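Local structure of sucrose 6(F)-phosphate phosphorylase (Thermoanaerobacterium thermosaccharolyticum DSM 571, 6S9V) at residues Asp272-Leu280 with Ile312-Ile322; Cys334-Ile344 with Asp356-Ala367. The protein is a sugar phosphorylase whose fold is of the alpha-amylase type, built round a TIM-barrel catalytic domain. All coordinates share one frame; numbering follows the deposited sequence.

Interaction 1 of 2, residues Asp272-Leu280 with Ile312-Ile322; sequences DFILPFTVL and IPVKPDLDGLI
Phe277 and Ile322 meet from opposite directions: CD1 of the isoleucine comes down over one face of the ring, 3.9 Å from its centroid and 29° off the ring normal, a CH-pi contact. The phenylalanine reaches across because its CG lies anti to the backbone N (chi1 -178°), which carries the ring clear of the helix, onto Ile322. Leu318 fills the angle between this ring and Ile274, its CD1 3.9 Å from Ile274 CG2. The other branch of Ile274 crosses Leu321 at about a right angle, with the two CD1 methyls of Ile274 and Leu321 3.7 Å apart. Farther along the helix, Leu280 CD1 meets Ile312 CD1, again nearly perpendicular, while Pro276 CB rests on Ile312 CG2.

At the other end, Phe273 CD1 lies 3.9 Å from Pro313 CG. The Asp317 carboxylate stands almost upright to the Phe273 ring, planes 87° apart, and its OD2 accepts a hydrogen bond from His254, whose ring stacks on Phe273. No direct hydrogen bond joins the segments. Instead one water donates to Phe273 O (2.7 Å) and Pro313 O (2.9 Å) and accepts from Phe277 N, so three buried backbone groups are satisfied at once. Asp272 OD1 caps the turn into the helix, accepting from Leu275 N at 2.9 Å. The packing thus joins the segments that follow two neighbouring barrel strands, 269-271 and 302-304, in the TIM barrel of an alpha-amylase-type domain.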
loop_
_atom_site.group_PDB
_atom_site.type_symbol
_atom_site.label_atom_id
_atom_site.label_comp_id
_atom_site.label_asym_id
_atom_site.label_seq_id
_atom_site.Cartn_x
_atom_site.Cartn_y
_atom_site.Cartn_z
ATOM N N ASP A 272 -2.316 -2.929 -7.252
ATOM C CA ASP A 272 -2.883 -4.214 -7.644
ATOM C C ASP A 272 -3.184 -4.995 -6.367
ATOM O O ASP A 272 -2.328 -5.688 -5.825
ATOM C CB ASP A 272 -1.929 -4.970 -8.557
ATOM C CG ASP A 272 -2.583 -6.184 -9.196
ATOM O OD1 ASP A 272 -3.541 -6.716 -8.599
ATOM O OD2 ASP A 272 -2.158 -6.592 -10.300
ATOM N N PHE A 273 -4.413 -4.861 -5.869
ATOM C CA PHE A 273 -4.829 -5.557 -4.653
ATOM C C PHE A 273 -5.473 -6.912 -4.927
ATOM O O PHE A 273 -5.929 -7.572 -3.982
ATOM C CB PHE A 273 -5.784 -4.673 -3.848
ATOM C CG PHE A 273 -5.096 -3.528 -3.113
ATOM C CD1 PHE A 273 -3.891 -3.721 -2.432
ATOM C CD2 PHE A 273 -5.659 -2.263 -3.113
ATOM C CE1 PHE A 273 -3.277 -2.675 -1.755
ATOM C CE2 PHE A 273 -5.050 -1.211 -2.440
ATOM C CZ PHE A 273 -3.861 -1.411 -1.764
ATOM N N ILE A 274 -5.510 -7.345 -6.181
ATOM C CA ILE A 274 -6.057 -8.650 -6.550
ATOM C C ILE A 274 -4.939 -9.678 -6.690
ATOM O O ILE A 274 -5.132 -10.861 -6.364
ATOM C CB ILE A 274 -6.873 -8.534 -7.845
ATOM C CG1 ILE A 274 -8.150 -7.729 -7.594
ATOM C CG2 ILE A 274 -7.236 -9.904 -8.398
ATOM C CD1 ILE A 274 -8.796 -7.197 -8.852
ATOM N N LEU A 275 -3.775 -9.249 -7.175
ATOM C CA LEU A 275 -2.675 -10.184 -7.394
ATOM C C LEU A 275 -2.198 -10.892 -6.128
ATOM O O LEU A 275 -1.828 -12.075 -6.225
ATOM C CB LEU A 275 -1.499 -9.449 -8.042
ATOM C CG LEU A 275 -0.365 -10.307 -8.595
ATOM C CD1 LEU A 275 -0.786 -11.098 -9.817
ATOM C CD2 LEU A 275 0.845 -9.429 -8.903
ATOM N N PRO A 276 -2.119 -10.252 -4.956
ATOM C CA PRO A 276 -1.568 -10.976 -3.785
ATOM C C PRO A 276 -2.320 -12.264 -3.472
ATOM O O PRO A 276 -1.700 -13.327 -3.327
ATOM C CB PRO A 276 -1.659 -9.936 -2.657
ATOM C CG PRO A 276 -1.624 -8.599 -3.380
ATOM C CD PRO A 276 -2.393 -8.837 -4.654
ATOM N N PHE A 277 -3.649 -12.198 -3.375
ATOM C CA PHE A 277 -4.441 -13.408 -3.166
ATOM C C PHE A 277 -4.368 -14.331 -4.376
ATOM O O PHE A 277 -4.276 -15.556 -4.227
ATOM C CB PHE A 277 -5.902 -13.036 -2.878
ATOM C CG PHE A 277 -6.792 -14.227 -2.603
ATOM C CD1 PHE A 277 -7.294 -15.004 -3.644
ATOM C CD2 PHE A 277 -7.135 -14.558 -1.307
ATOM C CE1 PHE A 277 -8.108 -16.109 -3.381
ATOM C CE2 PHE A 277 -7.944 -15.652 -1.034
ATOM C CZ PHE A 277 -8.436 -16.425 -2.063
ATOM N N THR A 278 -4.428 -13.765 -5.586
ATOM C CA THR A 278 -4.425 -14.587 -6.791
ATOM C C THR A 278 -3.171 -15.447 -6.873
ATOM O O THR A 278 -3.238 -16.626 -7.244
ATOM C CB THR A 278 -4.558 -13.686 -8.026
ATOM O OG1 THR A 278 -5.822 -13.014 -7.980
ATOM C CG2 THR A 278 -4.464 -14.496 -9.312
ATOM N N VAL A 279 -2.016 -14.885 -6.516
ATOM C CA VAL A 279 -0.783 -15.661 -6.551
ATOM C C VAL A 279 -0.792 -16.737 -5.472
ATOM O O VAL A 279 -0.367 -17.874 -5.710
ATOM C CB VAL A 279 0.434 -14.729 -6.436
ATOM C CG1 VAL A 279 1.700 -15.532 -6.172
ATOM C CG2 VAL A 279 0.589 -13.911 -7.727
ATOM N N LEU A 280 -1.303 -16.415 -4.281
ATOM C CA LEU A 280 -1.413 -17.435 -3.234
ATOM C C LEU A 280 -2.250 -18.613 -3.714
ATOM O O LEU A 280 -1.867 -19.780 -3.550
ATOM C CB LEU A 280 -2.038 -16.845 -1.971
ATOM C CG LEU A 280 -1.142 -16.331 -0.848
ATOM C CD1 LEU A 280 -2.042 -15.847 0.281
ATOM C CD2 LEU A 280 -0.169 -17.392 -0.351
ATOM N N ILE A 312 -3.040 -9.247 3.434
ATOM C CA ILE A 312 -3.368 -9.712 2.086
ATOM C C ILE A 312 -4.857 -9.493 1.836
ATOM O O ILE A 312 -5.685 -10.049 2.566
ATOM C CB ILE A 312 -2.980 -11.192 1.908
ATOM C CG1 ILE A 312 -1.476 -11.382 2.157
ATOM C CG2 ILE A 312 -3.368 -11.671 0.525
ATOM C CD1 ILE A 312 -1.084 -12.821 2.490
ATOM N N PRO A 313 -5.254 -8.698 0.840
ATOM C CA PRO A 313 -6.680 -8.370 0.696
ATOM C C PRO A 313 -7.539 -9.563 0.303
ATOM O O PRO A 313 -7.149 -10.392 -0.522
ATOM C CB PRO A 313 -6.695 -7.303 -0.413
ATOM C CG PRO A 313 -5.332 -6.700 -0.374
ATOM C CD PRO A 313 -4.410 -7.850 -0.024
ATOM N N VAL A 314 -8.742 -9.612 0.877
ATOM C CA VAL A 314 -9.749 -10.595 0.499
ATOM C C VAL A 314 -11.029 -9.858 0.108
ATOM O O VAL A 314 -11.321 -9.703 -1.081
ATOM C CB VAL A 314 -9.994 -11.609 1.632
ATOM C CG1 VAL A 314 -11.034 -12.630 1.221
ATOM C CG2 VAL A 314 -8.694 -12.293 2.000
ATOM N N LYS A 315 -11.813 -9.401 1.106
ATOM C CA LYS A 315 -13.004 -8.603 0.818
ATOM C C LYS A 315 -12.767 -7.134 1.165
ATOM O O LYS A 315 -12.217 -6.839 2.229
ATOM C CB LYS A 315 -14.224 -9.080 1.613
ATOM C CG LYS A 315 -14.710 -10.466 1.305
ATOM C CD LYS A 315 -15.899 -10.815 2.208
ATOM C CE LYS A 315 -17.116 -9.931 1.944
ATOM N NZ LYS A 315 -17.607 -10.069 0.543
ATOM N N PRO A 316 -13.230 -6.189 0.334
ATOM C CA PRO A 316 -14.034 -6.324 -0.887
ATOM C C PRO A 316 -13.220 -6.530 -2.163
ATOM O O PRO A 316 -13.815 -6.663 -3.237
ATOM C CB PRO A 316 -14.776 -4.984 -0.949
ATOM C CG PRO A 316 -13.759 -4.013 -0.398
ATOM C CD PRO A 316 -13.048 -4.772 0.715
ATOM N N ASP A 317 -11.888 -6.565 -2.043
ATOM C CA ASP A 317 -11.018 -6.471 -3.215
ATOM C C ASP A 317 -11.273 -7.594 -4.217
ATOM O O ASP A 317 -11.136 -7.396 -5.437
ATOM C CB ASP A 317 -9.556 -6.482 -2.774
ATOM C CG ASP A 317 -9.247 -5.397 -1.758
ATOM O OD1 ASP A 317 -9.832 -5.440 -0.656
ATOM O OD2 ASP A 317 -8.439 -4.495 -2.073
ATOM N N LEU A 318 -11.592 -8.787 -3.723
ATOM C CA LEU A 318 -11.839 -9.953 -4.558
ATOM C C LEU A 318 -13.327 -10.254 -4.729
ATOM O O LEU A 318 -13.673 -11.305 -5.284
ATOM C CB LEU A 318 -11.127 -11.177 -3.969
ATOM C CG LEU A 318 -9.607 -11.296 -4.111
ATOM C CD1 LEU A 318 -9.242 -11.646 -5.547
ATOM C CD2 LEU A 318 -8.850 -10.068 -3.688
ATOM N N ASP A 319 -14.212 -9.353 -4.289
ATOM C CA ASP A 319 -15.649 -9.566 -4.441
ATOM C C ASP A 319 -16.001 -9.792 -5.906
ATOM O O ASP A 319 -15.576 -9.030 -6.782
ATOM C CB ASP A 319 -16.442 -8.368 -3.919
ATOM C CG ASP A 319 -16.513 -8.307 -2.402
ATOM O OD1 ASP A 319 -15.974 -9.200 -1.719
ATOM O OD2 ASP A 319 -17.117 -7.337 -1.896
ATOM N N GLY A 320 -16.787 -10.836 -6.169
ATOM C CA GLY A 320 -17.194 -11.157 -7.516
ATOM C C GLY A 320 -16.153 -11.874 -8.343
ATOM O O GLY A 320 -16.437 -12.221 -9.498
ATOM N N LEU A 321 -14.949 -12.085 -7.800
ATOM C CA LEU A 321 -13.880 -12.781 -8.495
ATOM C C LEU A 321 -13.590 -14.161 -7.924
ATOM O O LEU A 321 -13.013 -14.990 -8.628
ATOM C CB LEU A 321 -12.581 -11.962 -8.444
ATOM C CG LEU A 321 -12.714 -10.517 -8.929
ATOM C CD1 LEU A 321 -11.370 -9.819 -8.817
ATOM C CD2 LEU A 321 -13.253 -10.465 -10.331
ATOM N N ILE A 322 -13.986 -14.423 -6.680
ATOM C CA ILE A 322 -13.827 -15.735 -6.072
ATOM C C ILE A 322 -15.059 -15.982 -5.219
ATOM O O ILE A 322 -15.651 -15.046 -4.673
ATOM C CB ILE A 322 -12.565 -15.833 -5.187
ATOM C CG1 ILE A 322 -12.651 -14.818 -4.046
ATOM C CG2 ILE A 322 -11.333 -15.585 -6.015
ATOM C CD1 ILE A 322 -11.434 -14.759 -3.157
HETATM O O HOH W 1 -5.237 -9.875 -2.708
#

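Interaction 2 of 2, residues Cys334-Ile344 with Asp356-Ala367; sequences CVQRGANLSLI and DVHQINCTYYSA. With SO4 (sulfate ion), chain D.
Ser342 O accepts two backbone bonds, from His358 N (2.8 Å) and Gln359 N (3.1 Å), the signature of a classic beta bulge. Beyond the bulge the pairing resumes with Ile344 N on Asp356 O. Before the bulge, counted along 340-343, Asn361 ND2 spends both hydrogens within its amide plane in nearly straight bonds, to Asn340 OD1 and Ser342 OG (each 3.0 Å). The amides of Asn340 and Asn361 are turned 56° apart, and a water joins Ser342 OG, Gln359 OE1 and Asn361 OD1; Gln359 OE1 also accepts from Gly311 N. These strands, 340-343 and 357-361, are antiparallel neighbours in a three-stranded sheet, and strand 340-343 is reached from helix 324-336 through a Schellman motif with Gly338 at C-prime. Next to that turn, Ile360 CG2 packs on Cys334 CB at 3.6 Å and on Ala339 CB. The extended Arg337 chain runs along the last residues of helix 364-367, past Ser366 O, and its NH1 donates to Ala367 O at 2.9 Å in the guanidinium plane. At the bulge, His358 CG sits anti to the backbone N (chi1 -174°), and the ring edge presents NE2 to a sulfate oxygen, O3, 2.7 Å away and almost straight (175°).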
loop_
_atom_site.group_PDB
_atom_site.type_symbol
_atom_site.label_atom_id
_atom_site.label_comp_id
_atom_site.label_asym_id
_atom_site.label_seq_id
_atom_site.Cartn_x
_atom_site.Cartn_y
_atom_site.Cartn_z
ATOM N N CYS A 334 -3.922 -20.103 5.277
ATOM C CA CYS A 334 -3.026 -19.086 5.823
ATOM C C CYS A 334 -3.102 -19.045 7.347
ATOM O O CYS A 334 -2.076 -18.899 8.030
ATOM C CB CYS A 334 -3.356 -17.712 5.235
ATOM S SG CYS A 334 -2.861 -17.527 3.507
ATOM N N VAL A 335 -4.306 -19.170 7.902
ATOM C CA VAL A 335 -4.453 -19.150 9.356
ATOM C C VAL A 335 -3.798 -20.380 9.989
ATOM O O VAL A 335 -3.221 -20.289 11.077
ATOM C CB VAL A 335 -5.935 -19.009 9.735
ATOM C CG1 VAL A 335 -6.136 -19.196 11.227
ATOM C CG2 VAL A 335 -6.441 -17.624 9.312
ATOM N N GLN A 336 -3.892 -21.546 9.343
ATOM C CA GLN A 336 -3.138 -22.698 9.835
ATOM C C GLN A 336 -1.637 -22.444 9.798
ATOM O O GLN A 336 -0.884 -23.043 10.573
ATOM C CB GLN A 336 -3.452 -23.960 9.041
ATOM C CG GLN A 336 -4.750 -24.630 9.405
ATOM C CD GLN A 336 -5.043 -25.806 8.502
ATOM O OE1 GLN A 336 -4.343 -26.027 7.509
ATOM N NE2 GLN A 336 -5.993 -26.637 8.913
ATOM N N ARG A 337 -1.186 -21.557 8.913
ATOM C CA ARG A 337 0.222 -21.218 8.788
ATOM C C ARG A 337 0.595 -20.009 9.632
ATOM O O ARG A 337 1.651 -19.407 9.399
ATOM C CB ARG A 337 0.582 -20.987 7.316
ATOM C CG ARG A 337 0.486 -22.274 6.510
ATOM C CD ARG A 337 0.565 -22.081 5.012
ATOM N NE ARG A 337 0.336 -23.364 4.357
ATOM C CZ ARG A 337 0.396 -23.575 3.047
ATOM N NH1 ARG A 337 0.677 -22.582 2.212
ATOM N NH2 ARG A 337 0.166 -24.791 2.573
ATOM N N GLY A 338 -0.252 -19.657 10.608
ATOM C CA GLY A 338 0.043 -18.642 11.602
ATOM C C GLY A 338 -0.680 -17.320 11.429
ATOM O O GLY A 338 -0.544 -16.441 12.289
ATOM N N ALA A 339 -1.452 -17.149 10.366
ATOM C CA ALA A 339 -2.095 -15.869 10.109
ATOM C C ALA A 339 -3.177 -15.551 11.140
ATOM O O ALA A 339 -3.769 -16.443 11.755
ATOM C CB ALA A 339 -2.713 -15.873 8.714
ATOM N N ASN A 340 -3.427 -14.256 11.330
ATOM C CA ASN A 340 -4.653 -13.758 11.946
ATOM C C ASN A 340 -5.371 -12.878 10.929
ATOM O O ASN A 340 -4.840 -12.570 9.856
ATOM C CB ASN A 340 -4.383 -12.992 13.248
ATOM C CG ASN A 340 -3.563 -11.736 13.035
ATOM O OD1 ASN A 340 -4.100 -10.677 12.716
ATOM N ND2 ASN A 340 -2.253 -11.845 13.218
ATOM N N LEU A 341 -6.608 -12.513 11.241
ATOM C CA LEU A 341 -7.483 -11.901 10.254
ATOM C C LEU A 341 -7.988 -10.548 10.721
ATOM O O LEU A 341 -8.317 -10.365 11.897
ATOM C CB LEU A 341 -8.688 -12.790 9.946
ATOM C CG LEU A 341 -8.370 -14.219 9.517
ATOM C CD1 LEU A 341 -9.675 -14.971 9.299
ATOM C CD2 LEU A 341 -7.510 -14.229 8.275
ATOM N N SER A 342 -8.025 -9.604 9.791
ATOM C CA SER A 342 -8.767 -8.369 9.961
ATOM C C SER A 342 -10.135 -8.549 9.316
ATOM O O SER A 342 -10.227 -8.924 8.142
ATOM C CB SER A 342 -8.021 -7.196 9.330
ATOM O OG SER A 342 -6.886 -6.851 10.102
ATOM N N LEU A 343 -11.180 -8.243 10.063
ATOM C CA LEU A 343 -12.544 -8.496 9.626
ATOM C C LEU A 343 -13.183 -7.190 9.174
ATOM O O LEU A 343 -12.733 -6.094 9.518
ATOM C CB LEU A 343 -13.365 -9.141 10.744
ATOM C CG LEU A 343 -12.796 -10.452 11.298
ATOM C CD1 LEU A 343 -13.729 -11.062 12.344
ATOM C CD2 LEU A 343 -12.506 -11.453 10.191
ATOM N N ILE A 344 -14.244 -7.325 8.383
ATOM C CA ILE A 344 -15.021 -6.164 7.975
ATOM C C ILE A 344 -15.803 -5.594 9.153
ATOM O O ILE A 344 -15.861 -4.371 9.336
ATOM C CB ILE A 344 -15.963 -6.551 6.820
ATOM C CG1 ILE A 344 -15.173 -6.921 5.561
ATOM C CG2 ILE A 344 -16.932 -5.415 6.531
ATOM C CD1 ILE A 344 -14.623 -5.738 4.813
ATOM N N ASP A 356 -16.661 -12.368 6.238
ATOM C CA ASP A 356 -16.342 -10.970 6.526
ATOM C C ASP A 356 -14.844 -10.776 6.726
ATOM O O ASP A 356 -14.408 -9.960 7.543
ATOM C CB ASP A 356 -17.123 -10.453 7.738
ATOM C CG ASP A 356 -16.768 -11.166 9.018
ATOM O OD1 ASP A 356 -16.251 -12.303 8.955
ATOM O OD2 ASP A 356 -16.996 -10.578 10.097
ATOM N N VAL A 357 -14.037 -11.484 5.946
ATOM C CA VAL A 357 -12.587 -11.355 6.030
ATOM C C VAL A 357 -12.134 -10.219 5.116
ATOM O O VAL A 357 -12.277 -10.294 3.891
ATOM C CB VAL A 357 -11.887 -12.668 5.651
ATOM C CG1 VAL A 357 -10.379 -12.484 5.746
ATOM C CG2 VAL A 357 -12.389 -13.818 6.542
ATOM N N HIS A 358 -11.555 -9.181 5.724
ATOM C CA HIS A 358 -11.032 -8.034 4.985
ATOM C C HIS A 358 -9.619 -8.306 4.497
ATOM O O HIS A 358 -9.319 -8.128 3.309
ATOM C CB HIS A 358 -11.091 -6.798 5.894
ATOM C CG HIS A 358 -10.716 -5.513 5.227
ATOM N ND1 HIS A 358 -11.274 -5.096 4.037
ATOM C CD2 HIS A 358 -9.867 -4.531 5.609
ATOM C CE1 HIS A 358 -10.770 -3.920 3.705
ATOM N NE2 HIS A 358 -9.915 -3.554 4.643
ATOM N N GLN A 359 -8.737 -8.761 5.390
ATOM C CA GLN A 359 -7.346 -9.006 5.040
ATOM C C GLN A 359 -6.782 -10.148 5.876
ATOM O O GLN A 359 -7.218 -10.391 7.006
ATOM C CB GLN A 359 -6.504 -7.742 5.237
ATOM C CG GLN A 359 -6.875 -6.635 4.275
ATOM C CD GLN A 359 -6.142 -5.335 4.525
ATOM O OE1 GLN A 359 -5.312 -5.226 5.431
ATOM N NE2 GLN A 359 -6.449 -4.332 3.710
ATOM N N ILE A 360 -5.810 -10.840 5.290
ATOM C CA ILE A 360 -5.063 -11.907 5.945
ATOM C C ILE A 360 -3.752 -11.304 6.436
ATOM O O ILE A 360 -2.886 -10.938 5.630
ATOM C CB ILE A 360 -4.797 -13.075 4.986
ATOM C CG1 ILE A 360 -6.103 -13.624 4.416
ATOM C CG2 ILE A 360 -4.015 -14.176 5.695
ATOM C CD1 ILE A 360 -5.889 -14.546 3.210
ATOM N N ASN A 361 -3.585 -11.226 7.749
ATOM C CA ASN A 361 -2.369 -10.695 8.361
ATOM C C ASN A 361 -1.389 -11.846 8.563
ATOM O O ASN A 361 -1.589 -12.692 9.444
ATOM C CB ASN A 361 -2.691 -10.014 9.690
ATOM C CG ASN A 361 -3.690 -8.885 9.539
ATOM O OD1 ASN A 361 -3.650 -8.140 8.567
ATOM N ND2 ASN A 361 -4.600 -8.768 10.498
ATOM N N CYS A 362 -0.313 -11.854 7.775
ATOM C CA CYS A 362 0.596 -12.989 7.640
ATOM C C CYS A 362 1.761 -12.533 6.779
ATOM O O CYS A 362 1.539 -11.805 5.810
ATOM C CB CYS A 362 -0.121 -14.177 6.970
ATOM S SG CYS A 362 0.711 -15.796 7.026
ATOM N N THR A 363 2.993 -12.926 7.121
ATOM C CA THR A 363 4.076 -12.665 6.168
ATOM C C THR A 363 3.849 -13.532 4.932
ATOM O O THR A 363 3.276 -14.619 5.013
ATOM C CB THR A 363 5.468 -12.925 6.758
ATOM O OG1 THR A 363 5.724 -14.334 6.846
ATOM C CG2 THR A 363 5.603 -12.277 8.130
ATOM N N TYR A 364 4.256 -13.025 3.767
ATOM C CA TYR A 364 3.956 -13.763 2.544
ATOM C C TYR A 364 4.727 -15.076 2.498
ATOM O O TYR A 364 4.197 -16.101 2.051
ATOM C CB TYR A 364 4.243 -12.900 1.321
ATOM C CG TYR A 364 3.339 -13.229 0.159
ATOM C CD1 TYR A 364 2.112 -12.592 0.004
ATOM C CD2 TYR A 364 3.703 -14.191 -0.770
ATOM C CE1 TYR A 364 1.278 -12.899 -1.055
ATOM C CE2 TYR A 364 2.884 -14.506 -1.826
ATOM C CZ TYR A 364 1.669 -13.860 -1.969
ATOM O OH TYR A 364 0.856 -14.184 -3.037
ATOM N N TYR A 365 5.967 -15.072 2.987
ATOM C CA TYR A 365 6.759 -16.292 3.066
ATOM C C TYR A 365 6.098 -17.318 3.978
ATOM O O TYR A 365 6.006 -18.501 3.623
ATOM C CB TYR A 365 8.163 -15.922 3.543
ATOM C CG TYR A 365 9.162 -17.047 3.638
ATOM C CD1 TYR A 365 9.597 -17.728 2.506
ATOM C CD2 TYR A 365 9.715 -17.391 4.860
ATOM C CE1 TYR A 365 10.549 -18.741 2.603
ATOM C CE2 TYR A 365 10.656 -18.394 4.967
ATOM C CZ TYR A 365 11.063 -19.072 3.843
ATOM O OH TYR A 365 12.004 -20.069 3.969
ATOM N N SER A 366 5.602 -16.884 5.142
ATOM C CA SER A 366 4.879 -17.801 6.027
ATOM C C SER A 366 3.592 -18.303 5.375
ATOM O O SER A 366 3.192 -19.461 5.574
ATOM C CB SER A 366 4.549 -17.113 7.355
ATOM O OG SER A 366 5.695 -16.969 8.175
ATOM N N ALA A 367 2.928 -17.441 4.598
ATOM C CA ALA A 367 1.693 -17.837 3.930
ATOM C C ALA A 367 1.928 -18.965 2.937
ATOM O O ALA A 367 1.033 -19.787 2.711
ATOM C CB ALA A 367 1.070 -16.634 3.222
HETATM S S SO4 D . -9.208 0.004 4.955
HETATM O O1 SO4 D . -10.149 0.420 3.907
HETATM O O2 SO4 D . -9.905 -0.230 6.215
HETATM O O3 SO4 D . -8.551 -1.222 4.519
HETATM O O4 SO4 D . -8.217 1.049 5.178
HETATM O O HOH W 2 4.192 -20.848 7.787
HETATM O O HOH W 3 -4.980 -5.691 8.047
#

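Interactions 1 and 2 show how a small sheet can be tied to a barrel through shared elements. Their centres lie 13 Å apart, and strand 312-313 of interaction 1 pairs with strand 357-361 of interaction 2. Two probable hydrogen bonds join them directly: His358 ND1 to Lys315 O, and Tyr364 OH to Pro276 O, each 2.7 Å. The first holds the imidazole by one nitrogen while the other meets the sulfate, which Tyr215 and Arg148 also bind. The side chain of Phe273 is about 5 Å, nearest atoms, from another bound sulfate, and that of Gln359 about 5 Å from a bound BTB. These, probably crystallisation molecules, often mark pockets, and both contacts may border one.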